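Local coordinates for protein superoxide dismutase [Fe] (Sulfolobus acidocaldarius, PDB 1B06) that destroys superoxide radicals, using one iron ion per subunit to convert them to hydrogen peroxide and molecular oxygen, at residues 133-138 and 170-175; 165-170 and 189-194. All coordinates share one frame; numbering follows the deposited sequence.

Contact 1 of 2, residues 133-138 and 170-175; sequences SGWTVL and DEFEHA. With FE (Fe (III) ion), chain G.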
# COMPACT_ATOMS: atom_id res chain seq x y z
N SER A 133 0.87 7.63 9.47
CA SER A 133 -0.42 8.31 9.44
C SER A 133 -1.59 7.40 9.07
O SER A 133 -1.47 6.55 8.19
CB SER A 133 -0.36 9.48 8.46
OG SER A 133 0.27 10.59 9.07
N GLY A 134 -2.73 7.61 9.73
CA GLY A 134 -3.89 6.79 9.45
C GLY A 134 -4.95 6.91 10.52
O GLY A 134 -5.04 7.92 11.21
N TRP A 135 -5.76 5.86 10.66
CA TRP A 135 -6.83 5.84 11.65
C TRP A 135 -6.93 4.47 12.30
O TRP A 135 -6.43 3.49 11.77
CB TRP A 135 -8.19 6.10 10.99
CG TRP A 135 -8.27 7.25 10.04
CD1 TRP A 135 -7.66 7.37 8.83
CD2 TRP A 135 -9.07 8.43 10.21
NE1 TRP A 135 -8.02 8.56 8.24
CE2 TRP A 135 -8.88 9.23 9.06
CE3 TRP A 135 -9.92 8.89 11.23
CZ2 TRP A 135 -9.52 10.46 8.90
CZ3 TRP A 135 -10.55 10.12 11.06
CH2 TRP A 135 -10.34 10.89 9.90
N THR A 136 -7.58 4.42 13.46
CA THR A 136 -7.83 3.14 14.12
C THR A 136 -9.34 3.14 14.21
O THR A 136 -9.95 4.09 14.71
CB THR A 136 -7.20 3.02 15.51
OG1 THR A 136 -5.77 2.98 15.37
CG2 THR A 136 -7.63 1.71 16.16
N VAL A 137 -9.95 2.08 13.71
CA VAL A 137 -11.40 1.98 13.65
C VAL A 137 -11.95 0.74 14.32
O VAL A 137 -11.25 -0.26 14.47
CB VAL A 137 -11.85 1.98 12.17
CG1 VAL A 137 -13.34 2.11 12.07
CG2 VAL A 137 -11.17 3.12 11.42
N LEU A 138 -13.21 0.81 14.71
CA LEU A 138 -13.91 -0.33 15.30
C LEU A 138 -15.11 -0.55 14.39
O LEU A 138 -16.00 0.30 14.30
CB LEU A 138 -14.39 -0.03 16.72
CG LEU A 138 -15.09 -1.25 17.33
CD1 LEU A 138 -14.05 -2.33 17.61
CD2 LEU A 138 -15.81 -0.87 18.61
N ASP A 170 -8.68 9.66 14.52
CA ASP A 170 -7.81 10.15 13.46
C ASP A 170 -6.40 10.13 14.01
O ASP A 170 -6.16 10.66 15.10
CB ASP A 170 -8.20 11.58 13.08
CG ASP A 170 -7.49 12.08 11.83
OD1 ASP A 170 -6.55 11.41 11.34
OD2 ASP A 170 -7.87 13.16 11.34
N GLU A 171 -5.47 9.53 13.27
CA GLU A 171 -4.09 9.47 13.73
C GLU A 171 -3.10 10.11 12.77
O GLU A 171 -1.89 9.85 12.84
CB GLU A 171 -3.69 8.02 14.03
CG GLU A 171 -4.18 7.53 15.39
CD GLU A 171 -3.62 6.17 15.76
OE1 GLU A 171 -2.46 6.09 16.22
OE2 GLU A 171 -4.35 5.17 15.57
N PHE A 172 -3.60 10.94 11.87
CA PHE A 172 -2.73 11.67 10.96
C PHE A 172 -2.08 12.67 11.90
O PHE A 172 -2.72 13.14 12.84
CB PHE A 172 -3.56 12.42 9.91
CG PHE A 172 -3.69 11.69 8.60
CD1 PHE A 172 -4.37 10.48 8.53
CD2 PHE A 172 -3.14 12.23 7.44
CE1 PHE A 172 -4.50 9.80 7.31
CE2 PHE A 172 -3.27 11.57 6.21
CZ PHE A 172 -3.95 10.35 6.15
N GLU A 173 -0.83 13.02 11.66
CA GLU A 173 -0.14 13.96 12.55
C GLU A 173 -0.85 15.31 12.72
O GLU A 173 -0.75 15.92 13.78
CB GLU A 173 1.29 14.19 12.06
CG GLU A 173 2.16 12.97 12.23
CD GLU A 173 3.52 13.12 11.60
OE1 GLU A 173 3.60 13.67 10.48
OE2 GLU A 173 4.50 12.69 12.23
N HIS A 174 -1.58 15.76 11.70
CA HIS A 174 -2.29 17.03 11.78
C HIS A 174 -3.41 17.02 12.82
O HIS A 174 -3.93 18.07 13.20
CB HIS A 174 -2.86 17.41 10.40
CG HIS A 174 -3.99 16.54 9.94
ND1 HIS A 174 -3.94 15.84 8.75
CD2 HIS A 174 -5.21 16.30 10.47
CE1 HIS A 174 -5.08 15.20 8.57
NE2 HIS A 174 -5.87 15.46 9.60
N ALA A 175 -3.78 15.83 13.28
CA ALA A 175 -4.84 15.72 14.26
C ALA A 175 -4.40 16.05 15.69
O ALA A 175 -5.24 16.26 16.56
CB ALA A 175 -5.41 14.31 14.23
FE FE G . -7.60 14.33 9.92
O HOH W 1 1.40 12.73 9.06
O HOH W 2 -7.01 12.70 8.77
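The carboxylate of D170 lies stacked over one face of the W135 indole, the two planes 10° apart, with D170 OD1 3.8 Å above the centre of the W135 ring and CB in CH-pi contact. W135 NE1 is hydrogen-bonded to H155. S133 CB lies over the middle of one face of the F172 ring, 3.9 Å from its centroid. F172 CB sits 3.4 Å above the H174 ring plane, offset toward its rim. Anti to the backbone N (chi1 -171°), D170 CG comes to 3.6 Å from W135 CH2, and D170 OD2 binds the iron at 1.9 Å. D170 OD1 accepts from F172 N at 3.0 Å, met from above the carboxylate plane, which closes an Asx turn. An alanine in place of W135 would probably leave one side of the D170 carboxylate without its flat support and open a gap beside the metal. E171 N donates to G134 O, T136 OG1 to E171 OE2 at 2.6 Å, and E171 OE1 is salt-bridged to R184. H174 ND1 is hydrogen-bonded to E173 OE2 of the second subunit. W135 and D170 form a non-hydrogen-bonded antiparallel pair; D170 and H174, with H33, H84 and water 2, complete the five-coordinate iron site of iron/manganese superoxide dismutases.

Contact 2 of 2, residues 165-170 and 189-194; sequences VILIVD and NAWWNV. With FE (Fe (III) ion), chain G.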
# COMPACT_ATOMS: atom_id res chain seq x y z
N VAL A 165 -18.63 1.81 10.44
CA VAL A 165 -17.70 2.29 11.46
C VAL A 165 -18.50 2.64 12.71
O VAL A 165 -19.49 3.36 12.64
CB VAL A 165 -16.97 3.55 10.95
CG1 VAL A 165 -16.08 4.11 12.05
CG2 VAL A 165 -16.16 3.21 9.72
N ILE A 166 -18.07 2.12 13.86
CA ILE A 166 -18.76 2.38 15.13
C ILE A 166 -17.98 3.39 15.97
O ILE A 166 -18.57 4.28 16.60
CB ILE A 166 -18.92 1.08 15.96
CG1 ILE A 166 -19.76 0.06 15.19
CG2 ILE A 166 -19.58 1.39 17.29
CD1 ILE A 166 -21.15 0.57 14.81
N LEU A 167 -16.65 3.25 15.98
CA LEU A 167 -15.76 4.12 16.74
C LEU A 167 -14.54 4.43 15.87
O LEU A 167 -14.08 3.58 15.12
CB LEU A 167 -15.32 3.41 18.03
CG LEU A 167 -14.49 4.21 19.05
CD1 LEU A 167 -15.34 5.31 19.65
CD2 LEU A 167 -13.99 3.28 20.14
N ILE A 168 -14.02 5.65 15.96
CA ILE A 168 -12.88 6.01 15.14
C ILE A 168 -11.99 7.13 15.70
O ILE A 168 -12.48 8.08 16.31
CB ILE A 168 -13.36 6.44 13.74
CG1 ILE A 168 -12.16 6.71 12.82
CG2 ILE A 168 -14.23 7.68 13.86
CD1 ILE A 168 -12.51 6.65 11.35
N VAL A 169 -10.69 7.00 15.48
CA VAL A 169 -9.72 8.00 15.93
C VAL A 169 -8.81 8.36 14.78
O VAL A 169 -8.22 7.48 14.15
CB VAL A 169 -8.78 7.49 17.04
CG1 VAL A 169 -8.49 8.62 17.99
CG2 VAL A 169 -9.36 6.30 17.73
N ASP A 170 -8.68 9.66 14.52
CA ASP A 170 -7.81 10.15 13.46
C ASP A 170 -6.40 10.13 14.01
O ASP A 170 -6.16 10.66 15.10
CB ASP A 170 -8.20 11.58 13.08
CG ASP A 170 -7.49 12.08 11.83
OD1 ASP A 170 -6.55 11.41 11.34
OD2 ASP A 170 -7.87 13.16 11.34
N ASN A 189 -4.72 9.14 24.77
CA ASN A 189 -5.24 9.08 26.12
C ASN A 189 -6.25 10.21 26.34
O ASN A 189 -7.25 10.03 27.03
CB ASN A 189 -4.11 9.20 27.14
CG ASN A 189 -3.50 7.86 27.47
OD1 ASN A 189 -4.16 6.83 27.35
ND2 ASN A 189 -2.24 7.87 27.89
N ALA A 190 -5.97 11.37 25.76
CA ALA A 190 -6.87 12.52 25.90
C ALA A 190 -8.17 12.30 25.14
O ALA A 190 -9.26 12.64 25.62
CB ALA A 190 -6.19 13.78 25.39
N TRP A 191 -8.06 11.73 23.94
CA TRP A 191 -9.20 11.47 23.07
C TRP A 191 -10.34 10.70 23.75
O TRP A 191 -11.51 10.97 23.49
CB TRP A 191 -8.72 10.73 21.81
CG TRP A 191 -9.83 10.14 20.98
CD1 TRP A 191 -10.72 10.81 20.18
CD2 TRP A 191 -10.21 8.75 20.91
NE1 TRP A 191 -11.62 9.93 19.62
CE2 TRP A 191 -11.33 8.66 20.05
CE3 TRP A 191 -9.70 7.58 21.49
CZ2 TRP A 191 -11.95 7.45 19.76
CZ3 TRP A 191 -10.32 6.37 21.20
CH2 TRP A 191 -11.44 6.31 20.35
N TRP A 192 -10.00 9.76 24.63
CA TRP A 192 -11.02 8.98 25.33
C TRP A 192 -12.00 9.87 26.10
O TRP A 192 -13.14 9.48 26.35
CB TRP A 192 -10.37 7.99 26.30
CG TRP A 192 -9.70 6.80 25.64
CD1 TRP A 192 -8.37 6.56 25.56
CD2 TRP A 192 -10.35 5.71 24.97
NE1 TRP A 192 -8.13 5.39 24.88
CE2 TRP A 192 -9.34 4.84 24.51
CE3 TRP A 192 -11.69 5.38 24.71
CZ2 TRP A 192 -9.61 3.66 23.81
CZ3 TRP A 192 -11.97 4.20 24.02
CH2 TRP A 192 -10.93 3.36 23.57
N ASN A 193 -11.55 11.07 26.48
CA ASN A 193 -12.39 11.99 27.24
C ASN A 193 -13.45 12.72 26.42
O ASN A 193 -14.34 13.35 26.99
CB ASN A 193 -11.53 13.03 27.94
CG ASN A 193 -10.68 12.42 29.03
OD1 ASN A 193 -11.19 11.79 29.95
ND2 ASN A 193 -9.37 12.60 28.93
N VAL A 194 -13.35 12.66 25.09
CA VAL A 194 -14.33 13.33 24.24
C VAL A 194 -15.08 12.38 23.32
O VAL A 194 -15.81 12.82 22.43
CB VAL A 194 -13.66 14.43 23.37
CG1 VAL A 194 -13.22 15.59 24.25
CG2 VAL A 194 -12.48 13.85 22.60
FE FE G . -7.60 14.33 9.92
O HOH W 3 -14.09 9.62 18.02
O HOH W 2 -7.01 12.70 8.77
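V169 presses both methyl groups onto one face of the W191 indole. V169 CG1 sits over the five-membered ring of W191, 3.4 Å from its centroid and 12° off the normal, a CH-pi contact. CG2 reaches over the benzo part, where V169 CG2 to W191 CH2 measures 3.3 Å, a tight approach. L167 comes in at the rim of the same indole: its CG lies near the ring plane, 3.9 Å from W191 CH2. A longer contact joins L167 CD2 to W192 CZ3.

The polar edge of W191 is served by water 3, which lies in the plane of the indole and accepts from W191 NE1 at 3.0 Å. The same water donates to I168 O at 2.8 Å, so one molecule bridges the indole N-H and a strand carbonyl.

The next shell sets these groups. W191 CG stands anti to the backbone N (chi1 167°), on a residue whose CB points toward the strand. W191 CZ3 in turn lies 3.6 Å above the centre of the W192 ring, and W192 NE1 is hydrogen-bonded to S124 OG. F123 of helix 116-129 packs on both V169 and L167. I166 and L167 both face L138, a classic beta bulge at the corner of the strand. Beyond V169 the strand ends at the iron ligand D170, whose backbone O is hydrogen-bonded to Y187 OH of helix 184-191. The arrangement is strand-to-helix packing in the alpha+beta C-terminal domain of the iron/manganese superoxide dismutase fold, joining the edge strand within the chain to W191 of helix 184-191 and W192 beside it.

How the contacts relate
Both contacts are buried and share strand 165-170, whose D170 is an iron ligand. Contact 1 joins the far end of that strand and the loop after it to the neighbouring strand 134-140; contact 2 joins the same strand to helix 184-191. Their centres lie about 10 Å apart, and W135 CE3 packs on I168 CD1 at 3.4 Å between them. Chemistry follows place: contact 1 combines metal ligands, carboxylates and direct hydrogen bonds, whereas contact 2 is mainly apolar, with one bridging water. Contact 1 borders the second subunit, and V165 at the start of strand 165-170 is hydrogen-bonded to E162 of the third subunit.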